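Local coordinates for Glyoxalase/Bleomycin resistance protein (Bacillus cereus ATCC 14579, PDB 1XQA), which is of unknown function but binds magnesium and, as a member of the glyoxalase/bleomycin resistance family, possibly acts as a glyoxalase or related metal-dependent enzyme, at residues Ile4-Leu9 with Ile47-Lys52; Glu22-Leu27 with Gln79-Asp84; Thr61-Phe66 with Thr108-Cys113. All coordinates share one frame; numbering follows the deposited sequence.

Contact 1. Residues Ile4-Leu9 with Ile47-Lys52; sequences IKHLNL and ILTLMK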
# COMPACT_ATOMS: atom_id res chain seq x y z
N ILE A 4 -5.28 -21.72 -12.60
CA ILE A 4 -4.42 -20.61 -12.98
C ILE A 4 -3.91 -19.94 -11.72
O ILE A 4 -4.70 -19.40 -10.93
CB ILE A 4 -5.20 -19.63 -13.86
CG1 ILE A 4 -5.65 -20.34 -15.14
CG2 ILE A 4 -4.36 -18.45 -14.20
CD1 ILE A 4 -7.02 -19.91 -15.64
N LYS A 5 -2.60 -19.95 -11.52
CA LYS A 5 -2.00 -19.45 -10.28
C LYS A 5 -0.82 -18.50 -10.47
O LYS A 5 -0.22 -18.06 -9.48
CB LYS A 5 -1.60 -20.63 -9.37
CG LYS A 5 -2.80 -21.42 -8.82
CD LYS A 5 -3.63 -20.57 -7.84
CE LYS A 5 -4.68 -21.40 -7.13
NZ LYS A 5 -5.66 -22.07 -8.03
N HIS A 6 -0.48 -18.19 -11.72
CA HIS A 6 0.61 -17.27 -12.02
C HIS A 6 0.32 -16.43 -13.26
O HIS A 6 -0.22 -16.93 -14.26
CB HIS A 6 1.90 -18.07 -12.21
CG HIS A 6 3.08 -17.27 -12.63
ND1 HIS A 6 3.46 -16.09 -12.02
CD2 HIS A 6 4.02 -17.50 -13.58
CE1 HIS A 6 4.55 -15.62 -12.59
NE2 HIS A 6 4.92 -16.46 -13.54
N LEU A 7 0.68 -15.14 -13.19
CA LEU A 7 0.69 -14.27 -14.36
C LEU A 7 2.03 -13.56 -14.33
O LEU A 7 2.41 -12.99 -13.30
CB LEU A 7 -0.45 -13.25 -14.29
CG LEU A 7 -0.63 -12.26 -15.45
CD1 LEU A 7 -1.17 -13.00 -16.67
CD2 LEU A 7 -1.59 -11.13 -15.05
N ASN A 8 2.78 -13.63 -15.43
CA ASN A 8 3.94 -12.76 -15.60
C ASN A 8 3.49 -11.60 -16.47
O ASN A 8 3.20 -11.77 -17.66
CB ASN A 8 5.12 -13.49 -16.23
CG ASN A 8 6.38 -12.65 -16.22
OD1 ASN A 8 6.91 -12.29 -17.29
ND2 ASN A 8 6.87 -12.32 -15.03
N LEU A 9 3.39 -10.44 -15.84
CA LEU A 9 2.89 -9.24 -16.48
C LEU A 9 4.03 -8.33 -16.83
O LEU A 9 4.69 -7.78 -15.93
CB LEU A 9 1.95 -8.53 -15.51
CG LEU A 9 1.09 -7.41 -16.04
CD1 LEU A 9 0.09 -7.92 -17.09
CD2 LEU A 9 0.36 -6.83 -14.85
N ILE A 47 0.27 -15.72 -7.75
CA ILE A 47 1.57 -15.07 -7.96
C ILE A 47 1.54 -14.19 -9.20
O ILE A 47 1.43 -14.69 -10.31
CB ILE A 47 2.72 -16.10 -8.15
CG1 ILE A 47 2.74 -17.14 -7.02
CG2 ILE A 47 4.10 -15.39 -8.33
CD1 ILE A 47 3.08 -16.59 -5.70
N LEU A 48 1.66 -12.89 -9.00
CA LEU A 48 1.75 -11.94 -10.11
C LEU A 48 3.16 -11.40 -10.18
O LEU A 48 3.56 -10.61 -9.31
CB LEU A 48 0.76 -10.79 -9.90
CG LEU A 48 0.87 -9.62 -10.89
CD1 LEU A 48 0.42 -10.05 -12.25
CD2 LEU A 48 0.04 -8.43 -10.40
N THR A 49 3.95 -11.82 -11.17
CA THR A 49 5.27 -11.25 -11.31
C THR A 49 5.25 -10.09 -12.30
O THR A 49 4.59 -10.14 -13.34
CB THR A 49 6.31 -12.32 -11.71
OG1 THR A 49 5.82 -13.05 -12.83
CG2 THR A 49 6.52 -13.29 -10.59
N LEU A 50 5.95 -9.02 -11.94
CA LEU A 50 6.03 -7.84 -12.78
C LEU A 50 7.41 -7.84 -13.37
O LEU A 50 8.38 -7.97 -12.64
CB LEU A 50 5.81 -6.58 -11.94
CG LEU A 50 4.53 -6.43 -11.10
CD1 LEU A 50 4.73 -5.29 -10.10
CD2 LEU A 50 3.31 -6.18 -11.99
N MSE A 51 7.51 -7.70 -14.69
CA MSE A 51 8.79 -7.82 -15.36
C MSE A 51 8.96 -6.63 -16.30
O MSE A 51 8.11 -6.38 -17.14
CB MSE A 51 8.88 -9.14 -16.12
CG MSE A 51 10.16 -9.33 -16.87
SE MSE A 51 10.38 -11.15 -17.56
CE MSE A 51 10.21 -12.15 -15.94
N LYS A 52 10.06 -5.90 -16.14
CA LYS A 52 10.34 -4.77 -17.02
C LYS A 52 10.46 -5.26 -18.45
O LYS A 52 11.10 -6.28 -18.73
CB LYS A 52 11.65 -4.06 -16.64
CG LYS A 52 11.74 -2.63 -17.16
CD LYS A 52 13.17 -2.11 -17.05
CE LYS A 52 13.25 -0.62 -17.33
NZ LYS A 52 14.67 -0.16 -17.52
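On one face of the parallel pair formed by strands 6-9 and 47-52, the side chains of His6 and Asn8 both lean across to the neighbouring strand. The imidazole of His6 donates from ND1 to Ile47 O at 3.0 Å, with the oxygen near the plane of the ring. This donor stands above the carbonyl plane, whereas Leu7 N reaches the same Ile47 O nearly along the C=O axis, so one oxygen is gripped by two N-H groups. Asn8 ND2 is 2.5 Å from Thr49 OG1 in an almost straight hydrogen bond, although the place of that hydroxyl is less certain. The selenomethionine at Met51, bent at its third torsion, lays its CE 3.5 Å from Asn8 ND2. Both His6 and Asn8 carry CG anti to the backbone N (chi1 175° and -172°), which swings their polar ends over the neighbouring strand.

Leucines occupy the other face. Leu7 and Leu48 run side by side, with Leu7 CD2 3.6 Å from Leu48 CD1, and that same methyl also meets Leu9 CB at 3.9 Å. Leu21 and Leu27 extend this packing from Leu48, while Leu9 lies against Tyr58 and Phe62.

Behind the side chains, the backbone ladder sets the register: Thr49 N reaches Leu7 O at 2.9 Å and Leu9 N reaches Thr49 O at 2.8 Å. Strand 47-52 also bonds to strand 37-41 along its other side. Polar side-chain bonds are thus confined to the more exposed face of His6 and Asn8, where the ND1 bond fixes the turn of the imidazole, while the leucine face packs inward.

Contact 2. Residues Glu22-Leu27 with Gln79-Asp84; sequences EKYFGL and QRLKED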
# COMPACT_ATOMS: atom_id res chain seq x y z
N GLU A 22 0.38 -2.35 -4.38
CA GLU A 22 0.44 -2.32 -2.91
C GLU A 22 -0.57 -1.37 -2.31
O GLU A 22 -1.33 -1.76 -1.43
CB GLU A 22 1.84 -1.97 -2.43
CG GLU A 22 2.82 -3.09 -2.70
CD GLU A 22 4.27 -2.68 -2.54
OE1 GLU A 22 4.57 -1.48 -2.44
OE2 GLU A 22 5.12 -3.59 -2.55
N LYS A 23 -0.59 -0.14 -2.79
CA LYS A 23 -1.45 0.89 -2.22
C LYS A 23 -2.94 0.60 -2.39
O LYS A 23 -3.70 0.65 -1.42
CB LYS A 23 -1.12 2.25 -2.83
CG LYS A 23 -1.85 3.40 -2.13
CD LYS A 23 -1.36 4.73 -2.61
CE LYS A 23 -2.14 5.82 -1.91
NZ LYS A 23 -1.52 7.17 -2.14
N TYR A 24 -3.35 0.28 -3.62
CA TYR A 24 -4.78 0.18 -3.93
C TYR A 24 -5.37 -1.24 -3.86
O TYR A 24 -6.58 -1.42 -3.64
CB TYR A 24 -5.08 0.84 -5.29
CG TYR A 24 -4.77 2.32 -5.24
CD1 TYR A 24 -5.64 3.21 -4.60
CD2 TYR A 24 -3.58 2.82 -5.77
CE1 TYR A 24 -5.33 4.56 -4.51
CE2 TYR A 24 -3.28 4.18 -5.70
CZ TYR A 24 -4.16 5.04 -5.07
OH TYR A 24 -3.85 6.38 -4.99
N PHE A 25 -4.52 -2.25 -4.02
CA PHE A 25 -5.05 -3.61 -4.10
C PHE A 25 -4.49 -4.55 -3.05
O PHE A 25 -4.82 -5.74 -3.01
CB PHE A 25 -4.95 -4.15 -5.52
CG PHE A 25 -5.74 -3.34 -6.49
CD1 PHE A 25 -7.12 -3.51 -6.56
CD2 PHE A 25 -5.14 -2.35 -7.26
CE1 PHE A 25 -7.89 -2.72 -7.41
CE2 PHE A 25 -5.90 -1.56 -8.12
CZ PHE A 25 -7.27 -1.75 -8.19
N GLY A 26 -3.68 -4.01 -2.16
CA GLY A 26 -3.20 -4.77 -1.00
C GLY A 26 -2.28 -5.93 -1.30
O GLY A 26 -2.11 -6.81 -0.46
N LEU A 27 -1.67 -5.94 -2.49
CA LEU A 27 -0.72 -7.01 -2.83
C LEU A 27 0.56 -6.84 -2.03
O LEU A 27 0.90 -5.73 -1.62
CB LEU A 27 -0.42 -7.01 -4.35
CG LEU A 27 -1.57 -7.23 -5.34
CD1 LEU A 27 -0.99 -7.53 -6.72
CD2 LEU A 27 -2.50 -8.35 -4.88
N GLN A 79 -13.40 5.98 -5.61
CA GLN A 79 -13.30 7.30 -4.97
C GLN A 79 -11.85 7.64 -4.63
O GLN A 79 -11.38 8.75 -4.91
CB GLN A 79 -14.19 7.36 -3.72
CG GLN A 79 -14.05 8.64 -2.88
CD GLN A 79 -14.47 8.49 -1.39
OE1 GLN A 79 -14.91 7.42 -0.94
NE2 GLN A 79 -14.33 9.58 -0.62
N ARG A 80 -11.13 6.68 -4.06
CA ARG A 80 -9.75 6.94 -3.66
C ARG A 80 -8.83 7.14 -4.85
O ARG A 80 -7.98 8.02 -4.83
CB ARG A 80 -9.23 5.85 -2.73
CG ARG A 80 -9.94 5.87 -1.39
CD ARG A 80 -9.53 4.75 -0.45
NE ARG A 80 -10.34 4.84 0.77
CZ ARG A 80 -10.12 4.13 1.87
NH1 ARG A 80 -9.11 3.25 1.93
NH2 ARG A 80 -10.91 4.29 2.92
N LEU A 81 -9.03 6.35 -5.90
CA LEU A 81 -8.25 6.52 -7.14
C LEU A 81 -8.49 7.91 -7.74
O LEU A 81 -7.54 8.61 -8.07
CB LEU A 81 -8.58 5.42 -8.15
CG LEU A 81 -8.00 4.04 -7.86
CD1 LEU A 81 -8.62 2.99 -8.80
CD2 LEU A 81 -6.47 4.05 -7.99
N LYS A 82 -9.76 8.32 -7.82
CA LYS A 82 -10.14 9.64 -8.32
C LYS A 82 -9.47 10.77 -7.51
O LYS A 82 -8.85 11.67 -8.08
CB LYS A 82 -11.66 9.81 -8.28
CG LYS A 82 -12.17 11.08 -8.97
CD LYS A 82 -13.69 11.12 -8.99
CE LYS A 82 -14.19 12.36 -9.71
NZ LYS A 82 -15.60 12.67 -9.31
N GLU A 83 -9.61 10.70 -6.18
CA GLU A 83 -8.99 11.70 -5.29
C GLU A 83 -7.49 11.75 -5.40
O GLU A 83 -6.88 12.78 -5.14
CB GLU A 83 -9.33 11.41 -3.84
CG GLU A 83 -10.78 11.57 -3.53
CD GLU A 83 -11.11 11.13 -2.13
OE1 GLU A 83 -10.25 10.52 -1.46
OE2 GLU A 83 -12.25 11.39 -1.71
N ASP A 84 -6.89 10.63 -5.75
CA ASP A 84 -5.45 10.52 -5.84
C ASP A 84 -4.93 10.81 -7.25
O ASP A 84 -3.74 10.65 -7.52
CB ASP A 84 -4.99 9.14 -5.35
CG ASP A 84 -5.21 8.93 -3.87
OD1 ASP A 84 -5.62 9.89 -3.15
OD2 ASP A 84 -4.97 7.80 -3.40
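The two segments approach at the C-terminal ends of helices 14-25 and 71-83, with Tyr24 CA and Leu81 CA 7.9 Å apart, Gly26 leaving the first helix with positive phi and Asp84 being the first residue to leave helical geometry in the second. Tyr24 bridges the two helices. Its CG lies anti to the carbonyl carbon (chi1 -63°), and the phenol is directed at the other helix. Leu81 CD2 sits almost exactly over the middle of the ring, 3.5 Å from the centroid of Tyr24, in a CH-pi contact only 8° off the ring normal. The opposite face is lined by the CG of its own neighbour, Lys23, offset toward the rim.

At the far end of the ring, Tyr24 OH donates to Asp84 OD2 in a very short bond of 2.4 Å. The acceptor uses its anti lone pair, pointing away from OD1, and the carboxylate plane is turned 56° from the ring. Lys23, extended beyond CG, comes tip to tip with the same oxygen. Its NZ is 3.7 Å from Asp84 OD2, a long salt bridge whose amine is not firmly placed. This nearby positive charge might nevertheless help keep the carboxylate ionised.

The other oxygen, Asp84 OD1, turns to Lys76 and Arg80 of the second subunit, while Arg80 pairs with Glu83 and Asp84 of that subunit. Phe20, one turn earlier in the first helix, touches both Tyr24 and Leu81. The arrangement is a helix-to-helix contact of the vicinal oxygen chelate fold, made at the helix ends and itself part of the interface between the two subunits.

Contact 3. Residues Thr61-Phe66 with Thr108-Cys113; sequences TFHVGF and TIEVMC. With MG (magnesium ion), chain C.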
# COMPACT_ATOMS: atom_id res chain seq x y z
N THR A 61 -8.54 -4.55 -25.15
CA THR A 61 -9.47 -5.14 -24.19
C THR A 61 -8.82 -6.04 -23.12
O THR A 61 -9.54 -6.62 -22.31
CB THR A 61 -10.60 -5.91 -24.90
OG1 THR A 61 -10.03 -6.90 -25.77
CG2 THR A 61 -11.44 -4.96 -25.71
N PHE A 62 -7.49 -6.16 -23.12
CA PHE A 62 -6.82 -6.93 -22.07
C PHE A 62 -7.00 -6.25 -20.71
O PHE A 62 -6.87 -5.03 -20.60
CB PHE A 62 -5.32 -7.14 -22.36
CG PHE A 62 -4.57 -7.75 -21.19
CD1 PHE A 62 -4.60 -9.13 -20.97
CD2 PHE A 62 -3.84 -6.94 -20.30
CE1 PHE A 62 -3.93 -9.70 -19.89
CE2 PHE A 62 -3.16 -7.50 -19.21
CZ PHE A 62 -3.20 -8.88 -19.00
N HIS A 63 -7.33 -7.02 -19.68
CA HIS A 63 -7.32 -6.49 -18.32
C HIS A 63 -7.17 -7.57 -17.26
O HIS A 63 -7.40 -8.76 -17.52
CB HIS A 63 -8.53 -5.57 -18.02
CG HIS A 63 -9.87 -6.17 -18.35
ND1 HIS A 63 -10.50 -5.95 -19.55
CD2 HIS A 63 -10.71 -6.94 -17.61
CE1 HIS A 63 -11.66 -6.58 -19.55
NE2 HIS A 63 -11.82 -7.18 -18.39
N VAL A 64 -6.76 -7.13 -16.07
CA VAL A 64 -6.64 -7.97 -14.89
C VAL A 64 -7.71 -7.55 -13.88
O VAL A 64 -7.81 -6.36 -13.55
CB VAL A 64 -5.24 -7.82 -14.24
CG1 VAL A 64 -5.10 -8.77 -13.07
CG2 VAL A 64 -4.16 -8.11 -15.27
N GLY A 65 -8.48 -8.51 -13.38
CA GLY A 65 -9.62 -8.19 -12.53
C GLY A 65 -9.47 -8.52 -11.05
O GLY A 65 -9.00 -9.62 -10.70
N PHE A 66 -9.88 -7.58 -10.21
CA PHE A 66 -9.82 -7.68 -8.75
C PHE A 66 -11.22 -7.58 -8.17
O PHE A 66 -11.69 -6.47 -7.87
CB PHE A 66 -8.98 -6.54 -8.16
CG PHE A 66 -7.53 -6.64 -8.46
CD1 PHE A 66 -6.65 -7.11 -7.49
CD2 PHE A 66 -7.04 -6.25 -9.69
CE1 PHE A 66 -5.30 -7.18 -7.75
CE2 PHE A 66 -5.68 -6.34 -9.97
CZ PHE A 66 -4.81 -6.81 -8.98
N THR A 108 -4.37 -2.35 -17.97
CA THR A 108 -5.67 -1.96 -17.43
C THR A 108 -6.08 -2.94 -16.35
O THR A 108 -5.90 -4.16 -16.51
CB THR A 108 -6.71 -1.95 -18.56
OG1 THR A 108 -6.29 -1.00 -19.54
CG2 THR A 108 -8.11 -1.59 -18.04
N ILE A 109 -6.65 -2.41 -15.27
CA ILE A 109 -7.17 -3.20 -14.19
C ILE A 109 -8.69 -3.01 -14.14
O ILE A 109 -9.21 -1.92 -14.33
CB ILE A 109 -6.55 -2.77 -12.83
CG1 ILE A 109 -5.12 -3.32 -12.71
CG2 ILE A 109 -7.42 -3.23 -11.65
CD1 ILE A 109 -4.33 -2.79 -11.50
N GLU A 110 -9.39 -4.11 -13.90
CA GLU A 110 -10.83 -4.07 -13.67
C GLU A 110 -11.14 -4.25 -12.18
O GLU A 110 -10.55 -5.10 -11.50
CB GLU A 110 -11.45 -5.21 -14.47
CG GLU A 110 -12.92 -5.43 -14.24
CD GLU A 110 -13.36 -6.81 -14.72
OE1 GLU A 110 -12.49 -7.70 -14.81
OE2 GLU A 110 -14.56 -7.00 -14.98
N VAL A 111 -12.10 -3.48 -11.68
CA VAL A 111 -12.50 -3.58 -10.29
C VAL A 111 -14.01 -3.79 -10.32
O VAL A 111 -14.71 -3.02 -10.95
CB VAL A 111 -12.14 -2.29 -9.48
CG1 VAL A 111 -12.57 -2.43 -8.01
CG2 VAL A 111 -10.64 -1.96 -9.62
N MSE A 112 -14.49 -4.85 -9.68
CA MSE A 112 -15.90 -5.20 -9.79
C MSE A 112 -16.46 -5.97 -8.61
O MSE A 112 -15.71 -6.52 -7.80
CB MSE A 112 -16.14 -6.01 -11.08
CG MSE A 112 -15.63 -7.44 -11.04
SE MSE A 112 -13.69 -7.61 -11.02
CE MSE A 112 -13.59 -9.48 -11.64
N CYS A 113 -17.78 -5.97 -8.52
CA CYS A 113 -18.52 -6.85 -7.62
C CYS A 113 -19.74 -7.41 -8.36
O CYS A 113 -20.47 -6.67 -9.03
CB CYS A 113 -18.97 -6.09 -6.37
SG CYS A 113 -19.90 -7.10 -5.23
OXT CYS A 113 -20.04 -8.61 -8.31
MG MG C . -13.36 -8.45 -17.44
O HOH W 1 -4.23 -3.64 -20.65
O HOH W 2 -14.63 -6.81 -17.86
O HOH W 3 -13.92 -9.62 -19.53
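Residues 64-66 run parallel to strand 108-112, their short axes 4.5 Å apart at closest approach and inclined by 29°. Val64 N bonds to Thr108 O in the carbonyl plane, Glu110 N to Val64 O at 2.8 Å, and Phe66 N to Glu110 O nearly along the C=O axis. Just before this ladder, a water joins Phe62 O to Thr108 N.

His63 and Glu110 project on the same side and meet at the magnesium ion. The histidine has CG in the crowded position between backbone N and carbonyl carbon (chi1 52°), which brings NE2 to within 2.2 Å of the metal. Two waters also bind the ion. Glu110, the site's other protein residue, has CG anti to its N and an extended chain, placing OE1 at a longer 2.9 Å from the magnesium; its OE2 accepts a weak bond from the water 2.1 Å from the ion. Its carboxylate is turned 78° from the imidazole, with Glu110 OE1 at the ring edge, 3.4 Å from His63 CD2. The carboxylate's charge probably stabilises the cation, and the bond to OE2 gives that water a second anchor. Gly65, paired with Glu110, has no side chain and leaves room for its carboxylate.

On the apolar reverse face Ile109 CG2 touches Phe66 CD2 obliquely at 3.6 Å.

Tyr100 of strand 97-103 meets the His63 ring edge-to-face. Beyond the apolar face, Leu21 and Phe25 of helix 14-25 pack on Phe66 and Ile109, and Ile77 of helix 71-83 reaches Val111, while Leu7 and Leu9 of strand 6-11 lie against Val64 and Phe62.

Contacts 1 and 3 are both parallel strand pairs, each at one edge of its own four-stranded mixed sheet with strand order 1-4-3-2, and their centres lie 15 Å apart. Contact 1 closes before contact 3 opens along the chain, whereas contact 2 alternates with both, drawing its segments from helices 14-25 and 71-83. Contacts 1 and 3 touch where Leu7 meets Val64 and Leu9 meets Phe62, in the loop before strand 64-67. Contact 2, centred 14 Å from contact 3 and 20 Å from contact 1, joins them through Phe25 and Leu27. The two beta-alpha-beta-beta-beta modules are those of the vicinal oxygen chelate fold, with the magnesium site at contact 3 and contact 2 taking part in subunit pairing.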